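Local coordinates for uricase (Arthrobacter globiformis, PDB 2YZC), which catalyses the oxidation of uric acid to 5-hydroxyisourate, using molecular oxygen and water and releasing hydrogen peroxide, at residues 224-229 and 279-284; 188-193 and 241-246; 208-213 and 231-236; 154-159 and 181-186. All coordinates share one frame; numbering follows the deposited sequence.

Contact 1 of 4, residues 224-229 and 279-284; sequences QTMYEM and IEATIQ
Met226 reaches from helix 224-229 to strand 279-284 with its side chain extended as far as the sulphur. CG stands anti to the backbone N (chi1 179°), and a bend at the last torsion turns the methyl toward the strand. CE lies tightly against CG2 of Ile279 at 3.3 Å, and SD is 3.7 Å from the backbone N of Ala281. A long, unbranched and flexible residue suits this place, since the small Ala281 leaves the strand's backbone open to approach. An alanine in place of Met226 would probably open a gap over Ile279 and Ala281, since the sulphur and methyl that cover them would be gone. One residue on, Tyr227 brings ring atom CD1 obliquely to CD1 of Ile283 at 3.4 Å, the two side chains crossing at about a right angle. Glu280, on the other face of the strand, turns its carboxylate to Ser246 and to Gln19 of a second subunit. Ile279 also touches the bound allantoate and Gln223, so the contact borders the ligand pocket, to which both residues belong. The side chains meet through apolar groups, so burial and fit, rather than hydrogen bonds, hold helix to sheet here.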
loop_
_atom_site.group_PDB
_atom_site.type_symbol
_atom_site.label_atom_id
_atom_site.label_comp_id
_atom_site.label_asym_id
_atom_site.label_seq_id
_atom_site.Cartn_x
_atom_site.Cartn_y
_atom_site.Cartn_z
ATOM N N GLN A 224 8.924 24.782 15.518
ATOM C CA GLN A 224 8.210 25.979 15.960
ATOM C C GLN A 224 6.766 25.946 15.472
ATOM O O GLN A 224 5.833 26.281 16.208
ATOM C CB GLN A 224 8.900 27.238 15.423
ATOM C CG GLN A 224 8.275 28.551 15.888
ATOM C CD GLN A 224 8.722 29.744 15.052
ATOM O OE1 GLN A 224 8.576 30.897 15.462
ATOM N NE2 GLN A 224 9.257 29.468 13.869
ATOM N N THR A 225 6.590 25.558 14.214
ATOM C CA THR A 225 5.262 25.466 13.629
ATOM C C THR A 225 4.437 24.456 14.426
ATOM O O THR A 225 3.261 24.677 14.697
ATOM C CB THR A 225 5.342 25.023 12.150
ATOM O OG1 THR A 225 5.937 26.075 11.377
ATOM C CG2 THR A 225 3.945 24.698 11.594
ATOM N N MET A 226 5.067 23.354 14.812
ATOM C CA MET A 226 4.376 22.322 15.574
ATOM C C MET A 226 4.016 22.809 16.978
ATOM O O MET A 226 2.936 22.515 17.489
ATOM C CB MET A 226 5.241 21.063 15.663
ATOM C CG MET A 226 4.608 19.937 16.471
ATOM S SD MET A 226 5.599 18.432 16.427
ATOM C CE MET A 226 7.120 19.039 17.204
ATOM N N TYR A 227 4.921 23.557 17.601
ATOM C CA TYR A 227 4.663 24.068 18.938
ATOM C C TYR A 227 3.461 25.014 18.902
ATOM O O TYR A 227 2.579 24.924 19.747
ATOM C CB TYR A 227 5.900 24.795 19.474
ATOM C CG TYR A 227 5.710 25.392 20.848
ATOM C CD1 TYR A 227 5.773 24.600 21.991
ATOM C CD2 TYR A 227 5.434 26.747 20.999
ATOM C CE1 TYR A 227 5.565 25.149 23.257
ATOM C CE2 TYR A 227 5.224 27.304 22.252
ATOM C CZ TYR A 227 5.288 26.501 23.375
ATOM O OH TYR A 227 5.061 27.058 24.611
ATOM N N GLU A 228 3.424 25.912 17.918
ATOM C CA GLU A 228 2.313 26.856 17.790
ATOM C C GLU A 228 0.984 26.139 17.547
ATOM O O GLU A 228 -0.058 26.554 18.061
ATOM C CB GLU A 228 2.586 27.848 16.657
ATOM C CG GLU A 228 3.730 28.800 16.971
ATOM C CD GLU A 228 3.496 29.586 18.255
ATOM O OE1 GLU A 228 4.442 29.699 19.063
ATOM O OE2 GLU A 228 2.374 30.096 18.455
ATOM N N MET A 229 1.018 25.073 16.752
ATOM C CA MET A 229 -0.192 24.297 16.485
ATOM C C MET A 229 -0.704 23.691 17.796
ATOM O O MET A 229 -1.888 23.784 18.114
ATOM C CB MET A 229 0.106 23.189 15.467
ATOM C CG MET A 229 0.331 23.703 14.044
ATOM S SD MET A 229 1.118 22.504 12.932
ATOM C CE MET A 229 -0.178 21.234 12.814
ATOM N N ILE A 279 9.621 15.201 12.694
ATOM C CA ILE A 279 9.623 16.030 13.897
ATOM C C ILE A 279 8.415 15.648 14.749
ATOM O O ILE A 279 7.283 15.643 14.263
ATOM C CB ILE A 279 9.560 17.536 13.512
ATOM C CG1 ILE A 279 10.940 18.028 13.056
ATOM C CG2 ILE A 279 9.111 18.373 14.696
ATOM C CD1 ILE A 279 11.534 17.290 11.870
ATOM N N GLU A 280 8.655 15.329 16.019
ATOM C CA GLU A 280 7.567 14.914 16.898
ATOM C C GLU A 280 7.663 15.550 18.280
ATOM O O GLU A 280 8.759 15.786 18.797
ATOM C CB GLU A 280 7.575 13.390 17.037
ATOM C CG GLU A 280 8.036 12.664 15.772
ATOM C CD GLU A 280 7.856 11.161 15.849
ATOM O OE1 GLU A 280 6.718 10.689 15.650
ATOM O OE2 GLU A 280 8.849 10.450 16.114
ATOM N N ALA A 281 6.512 15.816 18.886
ATOM C CA ALA A 281 6.500 16.424 20.204
ATOM C C ALA A 281 5.151 16.356 20.892
ATOM O O ALA A 281 4.109 16.184 20.257
ATOM C CB ALA A 281 6.945 17.874 20.116
ATOM N N THR A 282 5.204 16.499 22.211
ATOM C CA THR A 282 4.029 16.498 23.060
ATOM C C THR A 282 3.932 17.895 23.663
ATOM O O THR A 282 4.901 18.396 24.240
ATOM C CB THR A 282 4.170 15.497 24.221
ATOM O OG1 THR A 282 4.439 14.186 23.710
ATOM C CG2 THR A 282 2.890 15.463 25.045
ATOM N N ILE A 283 2.778 18.530 23.504
ATOM C CA ILE A 283 2.543 19.849 24.076
ATOM C C ILE A 283 1.534 19.569 25.189
ATOM O O ILE A 283 0.448 19.049 24.928
ATOM C CB ILE A 283 1.940 20.815 23.039
ATOM C CG1 ILE A 283 2.909 20.996 21.869
ATOM C CG2 ILE A 283 1.656 22.159 23.680
ATOM C CD1 ILE A 283 4.243 21.609 22.262
ATOM N N GLN A 284 1.901 19.900 26.426
ATOM C CA GLN A 284 1.043 19.627 27.575
ATOM C C GLN A 284 0.579 20.832 28.381
ATOM O O GLN A 284 1.202 21.894 28.366
ATOM C CB GLN A 284 1.762 18.674 28.535
ATOM C CG GLN A 284 1.962 17.265 28.023
ATOM C CD GLN A 284 2.655 16.369 29.037
ATOM O OE1 GLN A 284 2.572 15.140 28.960
ATOM N NE2 GLN A 284 3.352 16.982 29.989
#

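Contact 2 of 4, residues 188-193 and 241-246; sequences ARWRYN and DEIKMS
Arg189 and Lys244 form an antiparallel hydrogen-bonded pair between strands 188-192 and 241-246, which run at 166° to each other with axes 4.5 Å apart. Arg189 N gives to Lys244 O at 2.9 Å, and Lys244 N to Arg189 O at 2.7 Å. Ala188 with Met245 and Trp190 with Ile243 are the non-hydrogen-bonded pairs beside it. On their face the small Ala188 CB rests 3.7 Å from Met245 CG, and Trp190 CB lies 4.0 Å from Ile243 CB; this apolar side packs under helix 199-216. The opposite face carries charge. Arg191 bends at chi3 (70°), and its NE meets Glu242 OE1 at 2.8 Å in a nearly straight bond. The oxygen lies in the guanidinium plane and offers its anti lone pair, while the carboxylate plane stands 82° away. NH2 makes a looser salt bridge to Asp241 OD2 at 3.5 Å, and a water joins the same two atoms; Asp241 CB lies over one guanidinium face. A leucine in place of Arg191 would probably leave the carboxylates of Asp241 and Glu242 without the cation they share. Glu242 OE1 also accepts from Trp295 NE1, so two donors grip it. Arginine suits this place because one flat cation can serve two acids at once, which would probably favour the ionised form of the buried Glu242, while the partly exposed Asp241 is held more loosely, with help from the water.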
loop_
_atom_site.group_PDB
_atom_site.type_symbol
_atom_site.label_atom_id
_atom_site.label_comp_id
_atom_site.label_asym_id
_atom_site.label_seq_id
_atom_site.Cartn_x
_atom_site.Cartn_y
_atom_site.Cartn_z
ATOM N N ALA A 188 -2.084 14.153 14.390
ATOM C CA ALA A 188 -2.154 14.693 15.739
ATOM C C ALA A 188 -3.127 13.888 16.575
ATOM O O ALA A 188 -4.126 13.385 16.070
ATOM C CB ALA A 188 -2.594 16.149 15.694
ATOM N N ARG A 189 -2.819 13.762 17.859
ATOM C CA ARG A 189 -3.678 13.039 18.778
ATOM C C ARG A 189 -3.711 13.808 20.091
ATOM O O ARG A 189 -2.670 14.226 20.605
ATOM C CB ARG A 189 -3.152 11.617 18.970
ATOM C CG ARG A 189 -3.551 10.706 17.818
ATOM C CD ARG A 189 -2.739 9.433 17.768
ATOM N NE ARG A 189 -3.231 8.523 16.735
ATOM C CZ ARG A 189 -3.400 8.845 15.454
ATOM N NH1 ARG A 189 -3.120 10.070 15.023
ATOM N NH2 ARG A 189 -3.847 7.934 14.598
ATOM N N TRP A 190 -4.914 14.021 20.608
ATOM C CA TRP A 190 -5.079 14.760 21.852
ATOM C C TRP A 190 -5.911 13.979 22.867
ATOM O O TRP A 190 -6.888 13.299 22.521
ATOM C CB TRP A 190 -5.690 16.141 21.553
ATOM C CG TRP A 190 -6.980 16.113 20.774
ATOM C CD1 TRP A 190 -8.244 16.143 21.286
ATOM C CD2 TRP A 190 -7.129 16.073 19.346
ATOM N NE1 TRP A 190 -9.170 16.131 20.272
ATOM C CE2 TRP A 190 -8.514 16.087 19.070
ATOM C CE3 TRP A 190 -6.227 16.029 18.274
ATOM C CZ2 TRP A 190 -9.023 16.060 17.764
ATOM C CZ3 TRP A 190 -6.735 16.001 16.971
ATOM C CH2 TRP A 190 -8.121 16.017 16.732
ATOM N N ARG A 191 -5.496 14.061 24.126
ATOM C CA ARG A 191 -6.166 13.350 25.205
ATOM C C ARG A 191 -7.094 14.259 26.002
ATOM O O ARG A 191 -6.686 15.319 26.471
ATOM C CB ARG A 191 -5.128 12.737 26.147
ATOM C CG ARG A 191 -5.733 11.981 27.333
ATOM C CD ARG A 191 -4.654 11.260 28.134
ATOM N NE ARG A 191 -3.780 12.176 28.865
ATOM C CZ ARG A 191 -4.133 12.816 29.978
ATOM N NH1 ARG A 191 -5.345 12.644 30.491
ATOM N NH2 ARG A 191 -3.274 13.622 30.587
ATOM N N TYR A 192 -8.345 13.833 26.149
ATOM C CA TYR A 192 -9.324 14.598 26.901
ATOM C C TYR A 192 -9.175 14.268 28.381
ATOM O O TYR A 192 -8.847 13.139 28.736
ATOM C CB TYR A 192 -10.738 14.244 26.436
ATOM C CG TYR A 192 -11.035 14.658 25.010
ATOM C CD1 TYR A 192 -10.957 15.994 24.623
ATOM C CD2 TYR A 192 -11.414 13.717 24.053
ATOM C CE1 TYR A 192 -11.253 16.390 23.320
ATOM C CE2 TYR A 192 -11.714 14.101 22.743
ATOM C CZ TYR A 192 -11.632 15.439 22.387
ATOM O OH TYR A 192 -11.935 15.832 21.106
ATOM N N ASN A 193 -9.407 15.251 29.245
ATOM C CA ASN A 193 -9.306 15.010 30.679
ATOM C C ASN A 193 -10.681 14.703 31.270
ATOM O O ASN A 193 -10.840 14.597 32.487
ATOM C CB ASN A 193 -8.665 16.214 31.387
ATOM C CG ASN A 193 -9.283 17.535 30.983
ATOM O OD1 ASN A 193 -8.573 18.527 30.795
ATOM N ND2 ASN A 193 -10.601 17.568 30.863
ATOM N N ASP A 241 -5.833 17.829 27.822
ATOM C CA ASP A 241 -4.651 17.904 28.681
ATOM C C ASP A 241 -3.341 17.904 27.914
ATOM O O ASP A 241 -2.330 18.424 28.393
ATOM C CB ASP A 241 -4.638 16.746 29.675
ATOM C CG ASP A 241 -5.174 17.143 31.034
ATOM O OD1 ASP A 241 -5.618 18.303 31.181
ATOM O OD2 ASP A 241 -5.150 16.294 31.948
ATOM N N GLU A 242 -3.349 17.314 26.726
ATOM C CA GLU A 242 -2.139 17.256 25.931
ATOM C C GLU A 242 -2.430 16.851 24.500
ATOM O O GLU A 242 -3.433 16.207 24.208
ATOM C CB GLU A 242 -1.158 16.252 26.539
ATOM C CG GLU A 242 -1.778 14.882 26.790
ATOM C CD GLU A 242 -0.776 13.873 27.306
ATOM O OE1 GLU A 242 -1.207 12.831 27.850
ATOM O OE2 GLU A 242 0.441 14.118 27.159
ATOM N N ILE A 243 -1.539 17.248 23.609
ATOM C CA ILE A 243 -1.679 16.899 22.209
ATOM C C ILE A 243 -0.302 16.481 21.733
ATOM O O ILE A 243 0.705 17.110 22.069
ATOM C CB ILE A 243 -2.207 18.090 21.378
ATOM C CG1 ILE A 243 -2.309 17.684 19.902
ATOM C CG2 ILE A 243 -1.296 19.297 21.546
ATOM C CD1 ILE A 243 -2.987 18.711 19.030
ATOM N N LYS A 244 -0.259 15.389 20.983
ATOM C CA LYS A 244 0.991 14.880 20.454
ATOM C C LYS A 244 0.911 14.951 18.947
ATOM O O LYS A 244 -0.129 14.647 18.366
ATOM C CB LYS A 244 1.212 13.429 20.874
ATOM C CG LYS A 244 1.424 13.236 22.361
ATOM C CD LYS A 244 1.808 11.803 22.672
ATOM C CE LYS A 244 2.314 11.675 24.100
ATOM N NZ LYS A 244 2.850 10.311 24.350
ATOM N N MET A 245 2.007 15.355 18.321
ATOM C CA MET A 245 2.036 15.438 16.873
ATOM C C MET A 245 3.274 14.763 16.313
ATOM O O MET A 245 4.337 14.744 16.943
ATOM C CB MET A 245 1.997 16.898 16.427
ATOM C CG MET A 245 0.678 17.581 16.714
ATOM S SD MET A 245 0.775 19.360 16.480
ATOM C CE MET A 245 1.183 19.862 18.126
ATOM N N SER A 246 3.109 14.201 15.122
ATOM C CA SER A 246 4.179 13.528 14.409
ATOM C C SER A 246 4.087 14.137 13.016
ATOM O O SER A 246 3.160 13.840 12.260
ATOM C CB SER A 246 3.920 12.023 14.360
ATOM O OG SER A 246 4.990 11.352 13.724
HETATM O O HOH W 1 -3.577 14.914 33.510
#

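Contact 3 of 4, residues 208-213 and 231-236; sequences GLLLKA and RAVIET
Leu209 and Ala232 mark the closest backbone approach of helices 208-213 and 231-236, with CA atoms 6.3 Å apart; the segments run at 140° to each other, their axes 9.1 Å apart. The short side chain of Ala232 permits this approach, and its CB lies 4.4 Å from Leu209 CB. Leu209 does most of the work. Its CG is anti to the carbonyl carbon (chi1 -64°), and its CD1 meets Thr236 CB at 3.7 Å, the two side chains reaching toward each other tip to tip. The same methyl lies 3.8 Å from the backbone O of Ala232. Thr236 can offer an apolar surface here because its hydroxyl is already engaged: OG1 donates to Ala232 O one turn back, at 2.7 Å and nearly along the C=O axis. On the side turned to the sheet, the side chains of Leu210 and Val233 cross obliquely, CD2 to CG2 at 3.9 Å, and close that side of the contact. Away from helix 208-213, Arg231 NH1 donates to Glu235 OE1 at 2.7 Å in the guanidinium plane, and its NH2 pairs with Glu228. Both salt bridges stay within one helix. The two helices, consecutive in the chain, lie roughly antiparallel on the sheet, as is characteristic of the tunnelling fold (T-fold) of uricases: Leu210 and Val233 both rest on Ile243 of strand 240-254, and Leu211 reaches Leu153 and Val155 of strand 143-157. Val13 of a second subunit packs on Arg231, Ile234 and Glu235, while Leu211 meets Ile118 of a third.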
loop_
_atom_site.group_PDB
_atom_site.type_symbol
_atom_site.label_atom_id
_atom_site.label_comp_id
_atom_site.label_asym_id
_atom_site.label_seq_id
_atom_site.Cartn_x
_atom_site.Cartn_y
_atom_site.Cartn_z
ATOM N N GLY A 208 -9.439 22.965 12.753
ATOM C CA GLY A 208 -9.288 24.339 12.305
ATOM C C GLY A 208 -8.121 25.071 12.954
ATOM O O GLY A 208 -7.432 25.854 12.301
ATOM N N LEU A 209 -7.896 24.826 14.241
ATOM C CA LEU A 209 -6.800 25.480 14.957
ATOM C C LEU A 209 -5.440 25.009 14.443
ATOM O O LEU A 209 -4.495 25.796 14.339
ATOM C CB LEU A 209 -6.911 25.206 16.456
ATOM C CG LEU A 209 -8.151 25.782 17.142
ATOM C CD1 LEU A 209 -8.262 25.249 18.562
ATOM C CD2 LEU A 209 -8.068 27.302 17.134
ATOM N N LEU A 210 -5.343 23.722 14.130
ATOM C CA LEU A 210 -4.096 23.159 13.618
ATOM C C LEU A 210 -3.791 23.739 12.241
ATOM O O LEU A 210 -2.666 24.149 11.964
ATOM C CB LEU A 210 -4.192 21.635 13.520
ATOM C CG LEU A 210 -4.312 20.853 14.832
ATOM C CD1 LEU A 210 -4.553 19.383 14.533
ATOM C CD2 LEU A 210 -3.037 21.022 15.651
ATOM N N LEU A 211 -4.806 23.766 11.384
ATOM C CA LEU A 211 -4.649 24.289 10.031
ATOM C C LEU A 211 -4.275 25.766 10.072
ATOM O O LEU A 211 -3.414 26.220 9.316
ATOM C CB LEU A 211 -5.950 24.099 9.251
ATOM C CG LEU A 211 -6.028 23.054 8.128
ATOM C CD1 LEU A 211 -5.004 21.951 8.315
ATOM C CD2 LEU A 211 -7.447 22.497 8.082
ATOM N N LYS A 212 -4.925 26.506 10.967
ATOM C CA LYS A 212 -4.681 27.937 11.117
ATOM C C LYS A 212 -3.261 28.238 11.579
ATOM O O LYS A 212 -2.594 29.111 11.022
ATOM C CB LYS A 212 -5.679 28.542 12.107
ATOM C CG LYS A 212 -5.461 30.027 12.388
ATOM C CD LYS A 212 -6.451 30.538 13.428
ATOM C CE LYS A 212 -6.191 31.996 13.785
ATOM N NZ LYS A 212 -6.345 32.895 12.607
ATOM N N ALA A 213 -2.803 27.523 12.602
ATOM C CA ALA A 213 -1.456 27.731 13.123
ATOM C C ALA A 213 -0.418 27.339 12.079
ATOM O O ALA A 213 0.598 28.014 11.918
ATOM C CB ALA A 213 -1.250 26.920 14.396
ATOM N N ARG A 231 -0.001 24.609 20.971
ATOM C CA ARG A 231 -0.361 25.634 21.947
ATOM C C ARG A 231 -1.765 26.174 21.696
ATOM O O ARG A 231 -2.539 26.371 22.629
ATOM C CB ARG A 231 0.650 26.791 21.904
ATOM C CG ARG A 231 0.394 27.877 22.943
ATOM C CD ARG A 231 1.558 28.866 23.026
ATOM N NE ARG A 231 1.674 29.704 21.836
ATOM C CZ ARG A 231 0.841 30.697 21.532
ATOM N NH1 ARG A 231 -0.176 30.984 22.333
ATOM N NH2 ARG A 231 1.027 31.408 20.428
ATOM N N ALA A 232 -2.090 26.413 20.431
ATOM C CA ALA A 232 -3.407 26.929 20.073
ATOM C C ALA A 232 -4.514 25.990 20.551
ATOM O O ALA A 232 -5.569 26.437 21.001
ATOM C CB ALA A 232 -3.499 27.116 18.557
ATOM N N VAL A 233 -4.273 24.688 20.447
ATOM C CA VAL A 233 -5.262 23.704 20.869
ATOM C C VAL A 233 -5.458 23.709 22.388
ATOM O O VAL A 233 -6.590 23.833 22.877
ATOM C CB VAL A 233 -4.855 22.288 20.396
ATOM C CG1 VAL A 233 -5.736 21.233 21.045
ATOM C CG2 VAL A 233 -4.981 22.205 18.877
ATOM N N ILE A 234 -4.364 23.589 23.130
ATOM C CA ILE A 234 -4.444 23.572 24.588
ATOM C C ILE A 234 -5.026 24.864 25.154
ATOM O O ILE A 234 -5.809 24.835 26.106
ATOM C CB ILE A 234 -3.060 23.344 25.233
ATOM C CG1 ILE A 234 -2.423 22.061 24.689
ATOM C CG2 ILE A 234 -3.209 23.249 26.755
ATOM C CD1 ILE A 234 -3.219 20.805 24.961
ATOM N N GLU A 235 -4.645 25.996 24.575
ATOM C CA GLU A 235 -5.141 27.284 25.051
ATOM C C GLU A 235 -6.628 27.474 24.781
ATOM O O GLU A 235 -7.315 28.191 25.512
ATOM C CB GLU A 235 -4.358 28.429 24.404
ATOM C CG GLU A 235 -2.945 28.586 24.938
ATOM C CD GLU A 235 -2.201 29.728 24.277
ATOM O OE1 GLU A 235 -1.091 30.065 24.742
ATOM O OE2 GLU A 235 -2.723 30.286 23.290
ATOM N N THR A 236 -7.127 26.820 23.739
ATOM C CA THR A 236 -8.529 26.953 23.367
ATOM C C THR A 236 -9.467 25.941 24.024
ATOM O O THR A 236 -10.634 26.247 24.276
ATOM C CB THR A 236 -8.695 26.837 21.833
ATOM O OG1 THR A 236 -7.881 27.826 21.188
ATOM C CG2 THR A 236 -10.151 27.045 21.430
#

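Contact 4 of 4, residues 154-159 and 181-186; sequences TVLKST and ILATDV
Leu156 meets Ile181, just before strand 182-186, and Ala183 on one face of the antiparallel strand pair, its apolar centre. Leu156 CG lies 3.8 Å from Ile181 CG2, its own first torsion holding CG anti to the backbone N (chi1 179°), and its CD1 covers Ala183 CB at 3.9 Å. The small alanine leaves room for the leucine across the non-hydrogen-bonded pair. On the other face Val155 CG2 meets Thr184 CG2 at 3.6 Å, the two beta-branched side chains lying side by side, and also touches Val186 CG2. Thr184 can present its methyl because its hydroxyl is bonded to Pro248 O. Four backbone hydrogen bonds join the strands, such as Val155 N to Thr184 O at 2.9 Å. At the polar edge Thr154 OG1 donates to Asp185 OD1 at 2.7 Å, the side chains pointing the same way. That oxygen also forms a salt bridge with Lys250 NZ, and Lys129 of a third subunit bonds to Thr154 OG1. Val155 and Lys157 lie beneath helix 199-216, as does Leu182, which also touches Leu222 and Thr225 of helix 222-236. Residues 155-157 pair with a strand of the third subunit, so the sheet continues across that interface.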
loop_
_atom_site.group_PDB
_atom_site.type_symbol
_atom_site.label_atom_id
_atom_site.label_comp_id
_atom_site.label_asym_id
_atom_site.label_seq_id
_atom_site.Cartn_x
_atom_site.Cartn_y
_atom_site.Cartn_z
ATOM N N THR A 154 -2.681 16.150 4.449
ATOM C CA THR A 154 -1.474 16.739 3.879
ATOM C C THR A 154 -1.604 18.235 3.647
ATOM O O THR A 154 -2.576 18.696 3.039
ATOM C CB THR A 154 -1.130 16.045 2.552
ATOM O OG1 THR A 154 -1.007 14.639 2.787
ATOM C CG2 THR A 154 0.182 16.582 1.982
ATOM N N VAL A 155 -0.621 18.994 4.130
ATOM C CA VAL A 155 -0.636 20.438 3.977
ATOM C C VAL A 155 0.683 20.949 3.422
ATOM O O VAL A 155 1.714 20.280 3.518
ATOM C CB VAL A 155 -0.934 21.155 5.317
ATOM C CG1 VAL A 155 -2.368 20.858 5.754
ATOM C CG2 VAL A 155 0.050 20.706 6.384
ATOM N N LEU A 156 0.639 22.142 2.843
ATOM C CA LEU A 156 1.825 22.728 2.246
ATOM C C LEU A 156 1.777 24.249 2.176
ATOM O O LEU A 156 0.735 24.841 1.870
ATOM C CB LEU A 156 2.009 22.157 0.833
ATOM C CG LEU A 156 3.175 22.629 -0.046
ATOM C CD1 LEU A 156 3.441 21.574 -1.117
ATOM C CD2 LEU A 156 2.865 23.993 -0.677
ATOM N N LYS A 157 2.917 24.869 2.477
ATOM C CA LYS A 157 3.068 26.319 2.396
ATOM C C LYS A 157 4.111 26.513 1.300
ATOM O O LYS A 157 5.186 25.912 1.357
ATOM C CB LYS A 157 3.608 26.901 3.706
ATOM C CG LYS A 157 2.732 26.645 4.911
ATOM C CD LYS A 157 2.484 27.917 5.710
ATOM C CE LYS A 157 3.768 28.565 6.165
ATOM N NZ LYS A 157 3.513 29.868 6.846
ATOM N N SER A 158 3.790 27.334 0.303
ATOM C CA SER A 158 4.706 27.578 -0.808
ATOM C C SER A 158 5.769 28.614 -0.458
ATOM O O SER A 158 6.758 28.767 -1.172
ATOM C CB SER A 158 3.923 28.014 -2.050
ATOM O OG SER A 158 2.985 29.028 -1.738
ATOM N N THR A 159 5.550 29.332 0.637
ATOM C CA THR A 159 6.502 30.328 1.124
ATOM C C THR A 159 6.154 30.570 2.589
ATOM O O THR A 159 5.233 29.949 3.114
ATOM C CB THR A 159 6.431 31.658 0.318
ATOM O OG1 THR A 159 7.569 32.469 0.644
ATOM C CG2 THR A 159 5.157 32.436 0.644
ATOM N N ILE A 181 9.713 25.574 0.747
ATOM C CA ILE A 181 8.374 25.013 0.870
ATOM C C ILE A 181 8.374 24.226 2.179
ATOM O O ILE A 181 9.406 23.696 2.591
ATOM C CB ILE A 181 8.052 24.034 -0.297
ATOM C CG1 ILE A 181 7.686 24.821 -1.560
ATOM C CG2 ILE A 181 6.911 23.092 0.090
ATOM C CD1 ILE A 181 7.363 23.936 -2.755
ATOM N N LEU A 182 7.229 24.185 2.846
ATOM C CA LEU A 182 7.094 23.414 4.079
ATOM C C LEU A 182 5.848 22.574 3.852
ATOM O O LEU A 182 4.742 23.104 3.827
ATOM C CB LEU A 182 6.905 24.331 5.293
ATOM C CG LEU A 182 6.682 23.599 6.625
ATOM C CD1 LEU A 182 7.894 22.734 6.942
ATOM C CD2 LEU A 182 6.443 24.605 7.746
ATOM N N ALA A 183 6.042 21.278 3.644
ATOM C CA ALA A 183 4.937 20.354 3.403
ATOM C C ALA A 183 4.996 19.224 4.421
ATOM O O ALA A 183 6.074 18.715 4.733
ATOM C CB ALA A 183 5.035 19.784 1.994
ATOM N N THR A 184 3.840 18.824 4.936
ATOM C CA THR A 184 3.809 17.759 5.922
ATOM C C THR A 184 2.464 17.051 5.911
ATOM O O THR A 184 1.531 17.480 5.234
ATOM C CB THR A 184 4.086 18.331 7.352
ATOM O OG1 THR A 184 4.217 17.258 8.291
ATOM C CG2 THR A 184 2.955 19.232 7.803
ATOM N N ASP A 185 2.390 15.939 6.635
ATOM C CA ASP A 185 1.149 15.179 6.775
ATOM C C ASP A 185 0.790 15.395 8.233
ATOM O O ASP A 185 1.535 14.986 9.125
ATOM C CB ASP A 185 1.361 13.681 6.548
ATOM C CG ASP A 185 1.716 13.346 5.123
ATOM O OD1 ASP A 185 1.128 13.955 4.204
ATOM O OD2 ASP A 185 2.573 12.458 4.919
ATOM N N VAL A 186 -0.327 16.053 8.489
ATOM C CA VAL A 186 -0.708 16.297 9.865
ATOM C C VAL A 186 -1.252 15.045 10.535
ATOM O O VAL A 186 -2.259 14.481 10.106
ATOM C CB VAL A 186 -1.767 17.408 9.976
ATOM C CG1 VAL A 186 -2.098 17.658 11.445
ATOM C CG2 VAL A 186 -1.256 18.685 9.321
#

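Contacts 2 and 4 are strand pairings that share strand 182-192, whereas contacts 1 and 3 share helix 222-236, which lies against that same sheet. Contacts 1, 2 and 4 are buried; contact 3 is partly exposed. Their chemistry follows: helix on strand and helix on helix meet chiefly through apolar groups, with no hydrogen bond between the segments, while the strand pairs combine backbone hydrogen bonds with polar side chains: an ionic network on one face in contact 2 and a hydroxyl-carboxylate bond in contact 4. Ile243 of contact 2 is common ground, touching contact 3 and pairing with Ile283 of contact 1. Contacts 1 and 4 extend the sheet into different neighbouring subunits; contact 2 touches none.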